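Long-range contacts in VP2 (Primate bocaparvovirus 1, PDB 7L0Y), which assembles, with size variants of the same capsid protein, into the 60-copy T=1 icosahedral shell of human bocavirus 1: residues F39-Q44 / W162-Y167; W71-F76 / P422-I427; Q104-N109 / S215-F220; G131-C136 / H207-T212; H140-A145 / F200-S205. All blocks are in the same frame, centred on the assembly; numbering follows the deposited sequence.

Interaction 1 of 5, residues F39-Q44 / W162-Y167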
# COMPACT_ATOMS: atom_id res chain seq x y z
N PHE A 39 91.27 34.90 26.66
CA PHE A 39 92.48 34.62 25.91
C PHE A 39 92.90 35.85 25.13
O PHE A 39 92.08 36.73 24.84
CB PHE A 39 92.31 33.44 24.93
CG PHE A 39 91.35 33.71 23.82
CD1 PHE A 39 91.77 34.34 22.66
CD2 PHE A 39 90.04 33.32 23.91
CE1 PHE A 39 90.90 34.59 21.66
CE2 PHE A 39 89.17 33.55 22.89
CZ PHE A 39 89.60 34.19 21.77
N ILE A 40 94.18 35.93 24.81
CA ILE A 40 94.72 36.98 23.96
C ILE A 40 95.54 36.32 22.87
O ILE A 40 96.36 35.44 23.15
CB ILE A 40 95.56 37.98 24.76
CG1 ILE A 40 96.03 39.11 23.85
CG2 ILE A 40 96.74 37.31 25.44
CD1 ILE A 40 96.68 40.23 24.58
N THR A 41 95.33 36.74 21.63
CA THR A 41 96.09 36.24 20.50
C THR A 41 96.66 37.42 19.72
O THR A 41 96.00 38.45 19.57
CB THR A 41 95.24 35.33 19.60
OG1 THR A 41 96.05 34.75 18.58
CG2 THR A 41 94.10 36.09 18.95
N THR A 42 97.89 37.27 19.26
CA THR A 42 98.62 38.31 18.57
C THR A 42 99.13 37.77 17.24
O THR A 42 99.09 36.57 16.98
CB THR A 42 99.79 38.82 19.41
OG1 THR A 42 100.69 37.75 19.69
CG2 THR A 42 99.29 39.38 20.73
N ILE A 43 99.58 38.69 16.39
CA ILE A 43 100.13 38.32 15.09
C ILE A 43 101.41 37.51 15.29
O ILE A 43 102.23 37.81 16.16
CB ILE A 43 100.38 39.59 14.26
CG1 ILE A 43 99.04 40.27 13.96
CG2 ILE A 43 101.10 39.26 12.96
CD1 ILE A 43 99.17 41.66 13.42
N GLN A 44 101.57 36.47 14.48
CA GLN A 44 102.71 35.57 14.56
C GLN A 44 103.48 35.60 13.25
O GLN A 44 102.89 35.62 12.17
CB GLN A 44 102.27 34.15 14.86
CG GLN A 44 101.50 33.96 16.14
CD GLN A 44 102.23 34.49 17.35
OE1 GLN A 44 101.82 35.48 17.94
NE2 GLN A 44 103.34 33.87 17.70
N TRP A 162 94.97 33.77 29.14
CA TRP A 162 95.58 32.71 28.37
C TRP A 162 96.17 33.25 27.07
O TRP A 162 95.45 33.70 26.20
CB TRP A 162 94.49 31.68 28.06
CG TRP A 162 94.95 30.41 27.45
CD1 TRP A 162 96.23 30.01 27.25
CD2 TRP A 162 94.12 29.35 26.99
NE1 TRP A 162 96.25 28.78 26.67
CE2 TRP A 162 94.97 28.35 26.50
CE3 TRP A 162 92.74 29.15 26.93
CZ2 TRP A 162 94.48 27.16 25.96
CZ3 TRP A 162 92.26 27.98 26.40
CH2 TRP A 162 93.13 27.00 25.92
N LYS A 163 97.49 33.20 26.96
CA LYS A 163 98.16 33.66 25.75
C LYS A 163 98.42 32.45 24.89
O LYS A 163 99.06 31.51 25.31
CB LYS A 163 99.51 34.30 26.08
CG LYS A 163 99.53 35.24 27.26
CD LYS A 163 100.86 35.98 27.31
CE LYS A 163 100.96 36.92 28.50
NZ LYS A 163 101.24 36.19 29.76
N LEU A 164 97.90 32.48 23.67
CA LEU A 164 98.07 31.38 22.74
C LEU A 164 99.49 31.29 22.18
O LEU A 164 100.16 32.30 22.01
CB LEU A 164 97.05 31.48 21.61
CG LEU A 164 95.67 30.90 21.94
CD1 LEU A 164 95.41 30.82 23.44
CD2 LEU A 164 94.57 31.64 21.21
N PHE A 165 99.95 30.08 21.92
CA PHE A 165 101.27 29.89 21.37
C PHE A 165 101.20 29.75 19.87
O PHE A 165 100.17 29.37 19.33
CB PHE A 165 101.93 28.65 21.96
CG PHE A 165 102.61 28.89 23.27
CD1 PHE A 165 103.97 29.08 23.32
CD2 PHE A 165 101.88 28.91 24.44
CE1 PHE A 165 104.60 29.30 24.53
CE2 PHE A 165 102.51 29.13 25.65
CZ PHE A 165 103.87 29.32 25.70
N GLN A 166 102.29 30.08 19.20
CA GLN A 166 102.37 29.95 17.76
C GLN A 166 102.38 28.48 17.36
O GLN A 166 103.04 27.66 17.98
CB GLN A 166 103.62 30.62 17.25
CG GLN A 166 103.69 30.68 15.78
CD GLN A 166 104.89 31.40 15.31
OE1 GLN A 166 105.70 31.87 16.10
NE2 GLN A 166 105.02 31.54 14.01
N TYR A 167 101.65 28.17 16.31
CA TYR A 167 101.64 26.84 15.74
C TYR A 167 102.83 26.63 14.83
O TYR A 167 103.25 27.53 14.10
CB TYR A 167 100.33 26.61 14.99
CG TYR A 167 100.28 25.34 14.19
CD1 TYR A 167 100.33 24.11 14.80
CD2 TYR A 167 100.08 25.38 12.83
CE1 TYR A 167 100.26 22.96 14.07
CE2 TYR A 167 99.99 24.25 12.10
CZ TYR A 167 100.08 23.04 12.72
OH TYR A 167 99.98 21.90 11.98
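Phe39 and Leu164 meet at an oblique angle, CD1 of the Phe39 ring lying 4.2 Å from CD2 of Leu164. The same methyl also reaches Thr41, whose CB is 4.1 Å from Leu164 CD2. On the sheet face carrying Ile40 and Lys163 the two side chains run side by side in one direction. The Ile40 rotamer (chi1 -176°) puts CG2 between the backbone N and the carbonyl carbon, where it meets Lys163 CG at 3.9 Å. Further along, Gln44 and Gln166 pass each other in opposite directions, aliphatic part against aliphatic part, Gln44 CG 4.0 Å from Gln166 CG. Here the end of strand B of the viral jelly roll pairs in parallel with strand 161-169, which in turn pairs with 71-74. Ile40 N donates to Trp162 O (2.9 Å), while the return bond from Leu164 N to Ile40 O is weak. Aliphatic contact thus adds to one good backbone bond and a weak one, while Thr41 OG1 and Gln166 NE2 bond elsewhere, to Thr72 OG1 and Thr69 O.

Interaction 2 of 5, residues W71-F76 / P422-I427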
# COMPACT_ATOMS: atom_id res chain seq x y z
N TRP A 71 99.62 31.20 12.55
CA TRP A 71 98.52 30.73 13.37
C TRP A 71 98.92 30.51 14.83
O TRP A 71 100.08 30.27 15.17
CB TRP A 71 97.98 29.43 12.80
CG TRP A 71 97.30 29.61 11.51
CD1 TRP A 71 97.86 29.62 10.28
CD2 TRP A 71 95.90 29.77 11.31
NE1 TRP A 71 96.91 29.80 9.33
CE2 TRP A 71 95.69 29.88 9.93
CE3 TRP A 71 94.81 29.83 12.17
CZ2 TRP A 71 94.43 30.06 9.39
CZ3 TRP A 71 93.57 30.01 11.63
CH2 TRP A 71 93.38 30.12 10.26
N THR A 72 97.92 30.57 15.69
CA THR A 72 98.00 30.13 17.08
C THR A 72 96.88 29.13 17.32
O THR A 72 95.98 28.98 16.50
CB THR A 72 97.87 31.29 18.08
OG1 THR A 72 96.65 32.00 17.85
CG2 THR A 72 99.03 32.24 17.96
N TYR A 73 96.95 28.44 18.45
CA TYR A 73 96.02 27.35 18.69
C TYR A 73 95.67 27.27 20.17
O TYR A 73 96.39 27.76 21.03
CB TYR A 73 96.61 26.02 18.22
CG TYR A 73 97.85 25.62 18.96
CD1 TYR A 73 97.78 24.77 20.05
CD2 TYR A 73 99.08 26.10 18.58
CE1 TYR A 73 98.90 24.42 20.73
CE2 TYR A 73 100.21 25.75 19.26
CZ TYR A 73 100.11 24.91 20.33
OH TYR A 73 101.25 24.55 21.01
N PHE A 74 94.53 26.64 20.44
CA PHE A 74 94.07 26.33 21.78
C PHE A 74 94.51 24.93 22.16
O PHE A 74 94.34 23.98 21.39
CB PHE A 74 92.55 26.44 21.87
CG PHE A 74 92.03 27.82 21.72
CD1 PHE A 74 91.93 28.66 22.80
CD2 PHE A 74 91.65 28.30 20.48
CE1 PHE A 74 91.48 29.94 22.66
CE2 PHE A 74 91.18 29.58 20.35
CZ PHE A 74 91.09 30.40 21.44
N ASN A 75 95.06 24.79 23.36
CA ASN A 75 95.45 23.50 23.91
C ASN A 75 94.70 23.27 25.22
O ASN A 75 94.97 23.93 26.22
CB ASN A 75 96.95 23.43 24.13
CG ASN A 75 97.40 22.07 24.57
OD1 ASN A 75 96.76 21.07 24.26
ND2 ASN A 75 98.50 22.02 25.30
N PHE A 76 93.77 22.33 25.20
CA PHE A 76 92.98 21.98 26.38
C PHE A 76 93.49 20.75 27.11
O PHE A 76 92.83 20.29 28.03
CB PHE A 76 91.52 21.79 25.99
CG PHE A 76 90.88 23.03 25.50
CD1 PHE A 76 90.34 23.92 26.40
CD2 PHE A 76 90.86 23.33 24.16
CE1 PHE A 76 89.76 25.07 25.95
CE2 PHE A 76 90.28 24.47 23.72
CZ PHE A 76 89.73 25.35 24.61
N PRO A 422 90.09 15.29 20.71
CA PRO A 422 89.45 16.53 20.28
C PRO A 422 90.32 17.30 19.30
O PRO A 422 91.53 17.37 19.48
CB PRO A 422 89.27 17.30 21.59
CG PRO A 422 89.25 16.28 22.62
CD PRO A 422 90.16 15.19 22.18
N GLY A 423 89.71 17.85 18.26
CA GLY A 423 90.48 18.57 17.27
C GLY A 423 91.05 19.86 17.83
O GLY A 423 90.45 20.49 18.71
N THR A 424 92.21 20.24 17.34
CA THR A 424 92.81 21.51 17.73
C THR A 424 92.06 22.66 17.08
O THR A 424 91.78 22.64 15.88
CB THR A 424 94.28 21.56 17.33
OG1 THR A 424 94.99 20.55 18.06
CG2 THR A 424 94.86 22.91 17.64
N ILE A 425 91.73 23.67 17.87
CA ILE A 425 91.16 24.89 17.35
C ILE A 425 92.30 25.85 17.03
O ILE A 425 93.06 26.24 17.92
CB ILE A 425 90.18 25.52 18.34
CG1 ILE A 425 89.03 24.56 18.60
CG2 ILE A 425 89.64 26.81 17.79
CD1 ILE A 425 88.23 24.93 19.80
N PHE A 426 92.43 26.19 15.77
CA PHE A 426 93.42 27.16 15.32
C PHE A 426 92.76 28.51 15.18
O PHE A 426 91.61 28.61 14.74
CB PHE A 426 94.03 26.74 13.99
CG PHE A 426 94.83 25.50 14.07
CD1 PHE A 426 96.14 25.54 14.47
CD2 PHE A 426 94.26 24.29 13.75
CE1 PHE A 426 96.88 24.40 14.53
CE2 PHE A 426 95.00 23.15 13.81
CZ PHE A 426 96.31 23.21 14.20
N ILE A 427 93.48 29.55 15.56
CA ILE A 427 92.97 30.90 15.48
C ILE A 427 94.10 31.82 15.07
O ILE A 427 95.22 31.71 15.58
CB ILE A 427 92.34 31.34 16.81
CG1 ILE A 427 91.84 32.78 16.76
CG2 ILE A 427 93.29 31.15 17.92
CD1 ILE A 427 91.09 33.18 17.98
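Thr72 and Ile427 face each other as a hydrogen-bonded antiparallel pair, part of the pairing of strands C and H in the CHEF sheet of the viral jelly roll. Ile427 N donates to Thr72 O at 2.7 Å, Thr72 N answers to Ile427 O, and Phe74 N reaches Ile425 O at 2.9 Å. Between them Tyr73 and Phe426 form a non-hydrogen-bonded pair, bringing Tyr73 CA to 3.3 Å from Ile425 O in a CA-H...O contact.

The apolar contacts divide between two faces. On the face of Thr72, Phe74, Ile425 and Ile427, the Phe74 ring crosses both isoleucines obliquely: CD2 is 3.7 Å from Ile425 CG2 and CE2 is 3.6 Å from Ile427 CG2. These groups point into the barrel, where Ile107 and Val105 of the other sheet meet them. On the other face Tyr73 CB rests against Phe426 CD1, and Trp71 CE3 lies 3.7 Å from Phe426 CB; Tyr73 OH is bonded to Asp152.

One side-chain bond crosses the pair. Thr72 OG1, which is also bonded to Thr41 OG1, is set between the backbone N and the carbonyl carbon (chi1 57°) and donates to Ile427 O at 2.7 Å, so this carbonyl oxygen takes two donors, Thr72 N and Thr72 OG1, from opposite faces of its plane.

Interaction 3 of 5, residues Q104-N109 / S215-F220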
# COMPACT_ATOMS: atom_id res chain seq x y z
N GLN A 104 82.25 20.58 24.73
CA GLN A 104 81.66 21.71 24.03
C GLN A 104 82.57 22.91 24.26
O GLN A 104 82.84 23.27 25.40
CB GLN A 104 80.25 21.98 24.55
CG GLN A 104 79.45 22.97 23.77
CD GLN A 104 78.03 23.04 24.28
OE1 GLN A 104 77.64 22.26 25.15
NE2 GLN A 104 77.25 23.96 23.74
N VAL A 105 83.04 23.52 23.18
CA VAL A 105 83.89 24.69 23.25
C VAL A 105 83.21 25.84 22.54
O VAL A 105 82.77 25.70 21.39
CB VAL A 105 85.28 24.43 22.65
CG1 VAL A 105 86.08 25.71 22.63
CG2 VAL A 105 86.01 23.39 23.44
N LYS A 106 83.10 26.98 23.22
CA LYS A 106 82.61 28.21 22.62
C LYS A 106 83.72 29.24 22.62
O LYS A 106 84.45 29.37 23.60
CB LYS A 106 81.41 28.76 23.38
CG LYS A 106 80.19 27.89 23.31
CD LYS A 106 79.08 28.49 24.14
CE LYS A 106 77.81 27.67 24.08
NZ LYS A 106 76.76 28.25 24.95
N ILE A 107 83.85 29.97 21.52
CA ILE A 107 84.71 31.14 21.43
C ILE A 107 83.80 32.32 21.15
O ILE A 107 83.06 32.32 20.16
CB ILE A 107 85.78 30.99 20.34
CG1 ILE A 107 86.70 29.82 20.68
CG2 ILE A 107 86.59 32.25 20.22
CD1 ILE A 107 87.59 29.40 19.57
N TYR A 108 83.83 33.33 22.01
CA TYR A 108 82.83 34.37 21.96
C TYR A 108 83.37 35.63 22.61
O TYR A 108 84.48 35.65 23.15
CB TYR A 108 81.53 33.89 22.61
CG TYR A 108 81.68 33.52 24.05
CD1 TYR A 108 81.33 34.40 25.05
CD2 TYR A 108 82.22 32.30 24.41
CE1 TYR A 108 81.48 34.07 26.35
CE2 TYR A 108 82.39 31.97 25.71
CZ TYR A 108 82.01 32.85 26.68
OH TYR A 108 82.16 32.52 28.00
N ASN A 109 82.56 36.69 22.57
CA ASN A 109 82.93 38.01 23.08
C ASN A 109 84.28 38.46 22.55
O ASN A 109 85.15 38.90 23.30
CB ASN A 109 82.89 38.05 24.60
CG ASN A 109 81.50 38.01 25.13
OD1 ASN A 109 80.56 38.36 24.44
ND2 ASN A 109 81.34 37.59 26.37
N SER A 215 80.06 34.79 17.33
CA SER A 215 80.70 33.77 18.15
C SER A 215 80.70 32.45 17.40
O SER A 215 80.03 32.30 16.38
CB SER A 215 79.99 33.61 19.51
OG SER A 215 78.66 33.17 19.36
N THR A 216 81.48 31.50 17.89
CA THR A 216 81.58 30.18 17.28
C THR A 216 81.61 29.11 18.37
O THR A 216 81.99 29.38 19.51
CB THR A 216 82.82 30.06 16.38
OG1 THR A 216 82.79 28.81 15.67
CG2 THR A 216 84.11 30.15 17.18
N GLU A 217 81.20 27.90 18.01
CA GLU A 217 81.04 26.82 18.97
C GLU A 217 81.43 25.49 18.34
O GLU A 217 81.05 25.20 17.21
CB GLU A 217 79.61 26.78 19.47
CG GLU A 217 79.34 25.75 20.52
CD GLU A 217 77.91 25.81 21.00
OE1 GLU A 217 77.16 26.68 20.52
OE2 GLU A 217 77.53 24.97 21.84
N PHE A 218 82.16 24.68 19.10
CA PHE A 218 82.59 23.35 18.67
C PHE A 218 82.11 22.32 19.68
O PHE A 218 82.15 22.55 20.88
CB PHE A 218 84.11 23.28 18.55
CG PHE A 218 84.68 24.24 17.57
CD1 PHE A 218 84.70 23.94 16.23
CD2 PHE A 218 85.18 25.45 17.99
CE1 PHE A 218 85.21 24.83 15.34
CE2 PHE A 218 85.69 26.34 17.09
CZ PHE A 218 85.71 26.03 15.76
N THR A 219 81.66 21.17 19.18
CA THR A 219 81.28 20.06 20.03
C THR A 219 82.05 18.81 19.63
O THR A 219 82.41 18.62 18.47
CB THR A 219 79.78 19.77 19.99
OG1 THR A 219 79.36 19.57 18.63
CG2 THR A 219 79.00 20.91 20.60
N PHE A 220 82.31 17.97 20.63
CA PHE A 220 83.08 16.75 20.42
C PHE A 220 82.51 15.68 21.33
O PHE A 220 82.25 15.93 22.51
CB PHE A 220 84.56 16.99 20.73
CG PHE A 220 85.41 15.79 20.53
CD1 PHE A 220 85.89 15.46 19.28
CD2 PHE A 220 85.75 14.98 21.60
CE1 PHE A 220 86.67 14.35 19.10
CE2 PHE A 220 86.53 13.87 21.43
CZ PHE A 220 86.99 13.56 20.18
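Ile107 meets the ring of Phe218 at its edge, CD1 standing near the ring plane 4.4 Å from CE2. Ile134 and Ile425 of the facing sheet also touch this ring. Tyr108 turns its ring away and meets Ser215 through CB, 3.5 Å from the CB of Ser215. The Gln104 amide and Glu217 carboxylate are nearly coplanar, but the modelled gap is too short to trust, so their pairing is doubtful. Lys106 runs its extended chain alongside Glu217, CG to CG 3.6 Å. The backbones belong to strands D and G of the jelly roll's BIDG sheet, paired antiparallel. Val105 and Phe218 exchange two bonds, Val105 N to Phe218 O at 2.7 Å, and Ile107 and Thr216 exchange two more, Thr216 N to Ile107 O at 2.9 Å. On the inward side Thr216 CG2 packs 3.7 Å from Ile107 CB, while Thr216 OG1 bonds to Gln208. Ser215, Thr216 and Glu217 also pair antiparallel with a strand of a neighbouring subunit, so the sheet continues across the interface.

Interaction 4 of 5, residues G131-C136 / H207-T212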
# COMPACT_ATOMS: atom_id res chain seq x y z
N GLY A 131 88.27 40.82 11.48
CA GLY A 131 87.90 39.46 11.78
C GLY A 131 89.02 38.66 12.41
O GLY A 131 90.18 39.06 12.44
N VAL A 132 88.65 37.50 12.92
CA VAL A 132 89.61 36.47 13.31
C VAL A 132 89.21 35.19 12.61
O VAL A 132 88.02 34.87 12.52
CB VAL A 132 89.69 36.26 14.84
CG1 VAL A 132 90.24 37.49 15.49
CG2 VAL A 132 88.34 35.92 15.42
N HIS A 133 90.19 34.48 12.09
CA HIS A 133 90.00 33.18 11.48
C HIS A 133 90.03 32.12 12.57
O HIS A 133 90.92 32.13 13.42
CB HIS A 133 91.09 32.94 10.45
CG HIS A 133 91.07 33.91 9.32
ND1 HIS A 133 90.28 33.74 8.21
CD2 HIS A 133 91.68 35.10 9.17
CE1 HIS A 133 90.45 34.76 7.39
NE2 HIS A 133 91.29 35.60 7.95
N ILE A 134 89.06 31.23 12.54
CA ILE A 134 88.95 30.15 13.51
C ILE A 134 88.54 28.90 12.76
O ILE A 134 87.58 28.93 11.98
CB ILE A 134 87.94 30.47 14.62
CG1 ILE A 134 88.39 31.67 15.43
CG2 ILE A 134 87.78 29.29 15.54
CD1 ILE A 134 87.34 32.22 16.33
N PHE A 135 89.26 27.81 12.98
CA PHE A 135 88.73 26.53 12.57
C PHE A 135 89.30 25.46 13.47
O PHE A 135 90.40 25.61 14.01
CB PHE A 135 89.03 26.22 11.10
CG PHE A 135 90.45 25.86 10.85
CD1 PHE A 135 90.82 24.54 10.72
CD2 PHE A 135 91.41 26.83 10.81
CE1 PHE A 135 92.11 24.21 10.50
CE2 PHE A 135 92.70 26.50 10.59
CZ PHE A 135 93.05 25.19 10.44
N CYS A 136 88.54 24.40 13.64
CA CYS A 136 88.98 23.21 14.33
C CYS A 136 89.44 22.21 13.28
O CYS A 136 88.79 22.05 12.25
CB CYS A 136 87.85 22.63 15.18
SG CYS A 136 88.24 21.17 16.17
N HIS A 207 87.68 28.20 6.83
CA HIS A 207 87.75 28.80 8.14
C HIS A 207 86.48 29.59 8.39
O HIS A 207 85.84 30.08 7.46
CB HIS A 207 88.94 29.75 8.27
CG HIS A 207 90.23 29.15 7.82
ND1 HIS A 207 91.32 29.92 7.48
CD2 HIS A 207 90.60 27.87 7.63
CE1 HIS A 207 92.30 29.13 7.10
NE2 HIS A 207 91.89 27.88 7.19
N GLN A 208 86.11 29.71 9.66
CA GLN A 208 85.13 30.70 10.04
C GLN A 208 85.83 32.00 10.37
O GLN A 208 86.86 32.01 11.03
CB GLN A 208 84.31 30.22 11.22
CG GLN A 208 83.39 29.09 10.86
CD GLN A 208 82.63 28.57 12.04
OE1 GLN A 208 83.07 28.69 13.18
NE2 GLN A 208 81.46 28.00 11.78
N VAL A 209 85.28 33.10 9.87
CA VAL A 209 85.79 34.42 10.17
C VAL A 209 84.78 35.10 11.06
O VAL A 209 83.60 35.18 10.72
CB VAL A 209 86.07 35.24 8.89
CG1 VAL A 209 86.56 36.61 9.26
CG2 VAL A 209 87.09 34.52 8.04
N LEU A 210 85.24 35.56 12.21
CA LEU A 210 84.38 36.15 13.22
C LEU A 210 84.75 37.61 13.41
O LEU A 210 85.92 37.93 13.61
CB LEU A 210 84.50 35.41 14.55
CG LEU A 210 83.62 34.19 14.83
CD1 LEU A 210 83.90 33.07 13.87
CD2 LEU A 210 83.90 33.74 16.24
N ARG A 211 83.75 38.48 13.34
CA ARG A 211 83.90 39.83 13.85
C ARG A 211 83.42 39.86 15.30
O ARG A 211 83.05 38.85 15.89
CB ARG A 211 83.16 40.82 12.97
CG ARG A 211 83.81 41.02 11.63
CD ARG A 211 83.14 42.12 10.87
NE ARG A 211 83.78 42.34 9.58
CZ ARG A 211 83.37 43.24 8.69
NH1 ARG A 211 82.33 44.01 8.97
NH2 ARG A 211 84.02 43.39 7.55
N THR A 212 83.44 41.06 15.89
CA THR A 212 83.31 41.16 17.33
C THR A 212 81.92 40.76 17.82
O THR A 212 81.75 40.38 18.98
CB THR A 212 83.66 42.58 17.79
OG1 THR A 212 83.71 42.61 19.22
CG2 THR A 212 82.63 43.57 17.30
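Phe135 and His207 lie side by side with ring planes only 11° apart, slid so far that the rings barely overlap; CD2 of Phe135 is 3.4 Å from CD2 of His207. His133 ND1 stands near the plane of the His207 ring, at its edge, 4.0 Å from His207 ND1, and completes an aromatic cluster. Val209 CG2 approaches the same His133 nitrogen to 3.3 Å. On the other face, Ile134 crosses Leu210 at about a right angle, methyl to methyl, CD1 to CD2 3.8 Å. The backbones that carry them are strands E and F of the jelly roll's CHEF sheet, paired antiparallel: Val132 and Leu210 exchange two backbone bonds, Ile134 and Gln208 another two, with Ile134 N 2.8 Å from Gln208 O. Farther out, His207 NE2 is held by Leu202 O, and Trp71 meets the His207 ring edge-to-face. Trp20 of a neighbouring subunit stacks on His207, and Gln208 NE2 bonds to Gly3 O of that same subunit.

Interaction 5 of 5, residues H140-A145 / F200-S205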
# COMPACT_ATOMS: atom_id res chain seq x y z
N HIS A 140 92.23 15.82 11.76
CA HIS A 140 93.67 15.70 11.95
C HIS A 140 94.38 15.65 10.61
O HIS A 140 95.30 14.87 10.39
CB HIS A 140 93.99 14.49 12.82
CG HIS A 140 93.31 14.53 14.15
ND1 HIS A 140 93.65 15.42 15.14
CD2 HIS A 140 92.27 13.81 14.63
CE1 HIS A 140 92.86 15.24 16.18
NE2 HIS A 140 92.02 14.27 15.90
N ALA A 141 93.91 16.50 9.70
CA ALA A 141 94.48 16.61 8.37
C ALA A 141 95.77 17.41 8.35
O ALA A 141 96.47 17.40 7.34
CB ALA A 141 93.45 17.24 7.43
N TYR A 142 96.08 18.08 9.43
CA TYR A 142 97.29 18.86 9.57
C TYR A 142 98.13 18.32 10.70
O TYR A 142 97.63 17.58 11.56
CB TYR A 142 96.94 20.33 9.83
CG TYR A 142 96.28 21.01 8.67
CD1 TYR A 142 97.04 21.56 7.65
CD2 TYR A 142 94.91 21.11 8.59
CE1 TYR A 142 96.45 22.17 6.59
CE2 TYR A 142 94.31 21.73 7.53
CZ TYR A 142 95.09 22.26 6.53
OH TYR A 142 94.51 22.89 5.46
N PRO A 143 99.42 18.62 10.72
CA PRO A 143 100.26 18.21 11.86
C PRO A 143 99.66 18.67 13.17
O PRO A 143 99.09 19.75 13.26
CB PRO A 143 101.59 18.90 11.58
CG PRO A 143 101.61 19.06 10.12
CD PRO A 143 100.22 19.29 9.68
N ASN A 144 99.77 17.82 14.18
CA ASN A 144 99.21 18.16 15.48
C ASN A 144 99.87 19.42 16.02
O ASN A 144 101.08 19.60 15.92
CB ASN A 144 99.39 17.02 16.47
CG ASN A 144 100.83 16.65 16.66
OD1 ASN A 144 101.66 16.89 15.79
ND2 ASN A 144 101.16 16.12 17.83
N ALA A 145 99.05 20.29 16.61
CA ALA A 145 99.58 21.53 17.15
C ALA A 145 100.24 21.30 18.49
O ALA A 145 101.27 21.90 18.80
CB ALA A 145 98.47 22.56 17.28
N PHE A 200 102.44 22.48 4.85
CA PHE A 200 101.06 22.61 5.24
C PHE A 200 100.72 24.07 5.48
O PHE A 200 101.44 24.78 6.18
CB PHE A 200 100.76 21.80 6.49
CG PHE A 200 100.91 20.34 6.29
CD1 PHE A 200 99.88 19.60 5.75
CD2 PHE A 200 102.08 19.70 6.61
CE1 PHE A 200 100.01 18.26 5.56
CE2 PHE A 200 102.22 18.36 6.42
CZ PHE A 200 101.18 17.63 5.89
N LEU A 201 99.64 24.49 4.86
CA LEU A 201 99.08 25.81 5.00
C LEU A 201 97.69 25.63 5.57
O LEU A 201 96.91 24.84 5.04
CB LEU A 201 98.98 26.50 3.65
CG LEU A 201 100.32 26.71 2.97
CD1 LEU A 201 100.14 27.13 1.54
CD2 LEU A 201 100.99 27.78 3.75
N LEU A 202 97.37 26.34 6.63
CA LEU A 202 96.03 26.18 7.16
C LEU A 202 95.00 26.81 6.24
O LEU A 202 93.83 26.42 6.29
CB LEU A 202 95.93 26.77 8.57
CG LEU A 202 96.57 25.98 9.72
CD1 LEU A 202 96.23 24.52 9.59
CD2 LEU A 202 98.07 26.12 9.70
N GLU A 203 95.41 27.74 5.38
CA GLU A 203 94.58 28.42 4.40
C GLU A 203 94.03 27.50 3.34
O GLU A 203 93.14 27.89 2.59
CB GLU A 203 95.39 29.54 3.75
CG GLU A 203 95.71 30.69 4.68
CD GLU A 203 96.82 30.38 5.66
OE1 GLU A 203 97.31 29.24 5.67
OE2 GLU A 203 97.20 31.28 6.43
N ASN A 204 94.54 26.29 3.28
CA ASN A 204 94.12 25.25 2.36
C ASN A 204 92.78 24.65 2.73
O ASN A 204 92.31 23.74 2.04
CB ASN A 204 95.21 24.18 2.32
CG ASN A 204 95.17 23.35 1.08
OD1 ASN A 204 94.79 23.82 0.01
ND2 ASN A 204 95.59 22.10 1.20
N SER A 205 92.17 25.08 3.82
CA SER A 205 90.87 24.58 4.25
C SER A 205 89.91 25.74 4.48
O SER A 205 90.25 26.90 4.25
CB SER A 205 91.03 23.72 5.51
OG SER A 205 91.54 24.46 6.60
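Tyr142 extends its ring toward 200-205. CD1 of Leu202 sits over the centre of one ring face, 3.5 Å from the centroid and 9° off the ring normal, a close CH-pi contact. Phe200 comes in at the rim, its CB in the ring plane and 3.9 Å from Tyr142 CD1. The tip is fixed by a hydrogen bond: Tyr142 OH donates to Leu201 O at 3.1 Å, tilted 16° from the carbonyl plane. That oxygen also accepts Asn204 N, the i+3 bond of the 3-10 turn 202-204, so Leu201 O takes two donors, the hydroxyl and the turn's own N-H.

In Phe200, CG is anti to the carbonyl carbon (chi1 -65°), which turns one ring face to Pro143, whose CD stands 3.7 Å from the centroid, offset toward the rim. Pro143 CG touches Phe200 CD2 at 3.6 Å. Around the pair, Tyr167 OH bonds to Pro143 O, Asp137 takes the backbone N of Tyr142, and Lys466 of a neighbouring subunit packs on Tyr142. The contact joins two parts of the long connection between strands E and F of the viral jelly roll.

Overall arrangement
Interactions 2, 3 and 4 are strand pairs of the jelly roll, two in the CHEF sheet and one in BIDG. Interaction 2 meets interaction 3 through side chains across the barrel, Ile425 touching Phe218 and Val105, and joins interaction 4 by the strand bond Phe426 N to Phe135 O. Interactions 2 to 5 are buried contacts; interaction 1, partly buried, joins strand B to a parallel strand that also pairs with 71-74, and has the fewest backbone bonds among the strand pairs. Interaction 5 has no strand and relies on ring faces and one hydroxyl, yet it touches interactions 1, 2 and 4. Interactions 3, 4 and 5 reach one neighbouring subunit, and 1, 2 and 5 another.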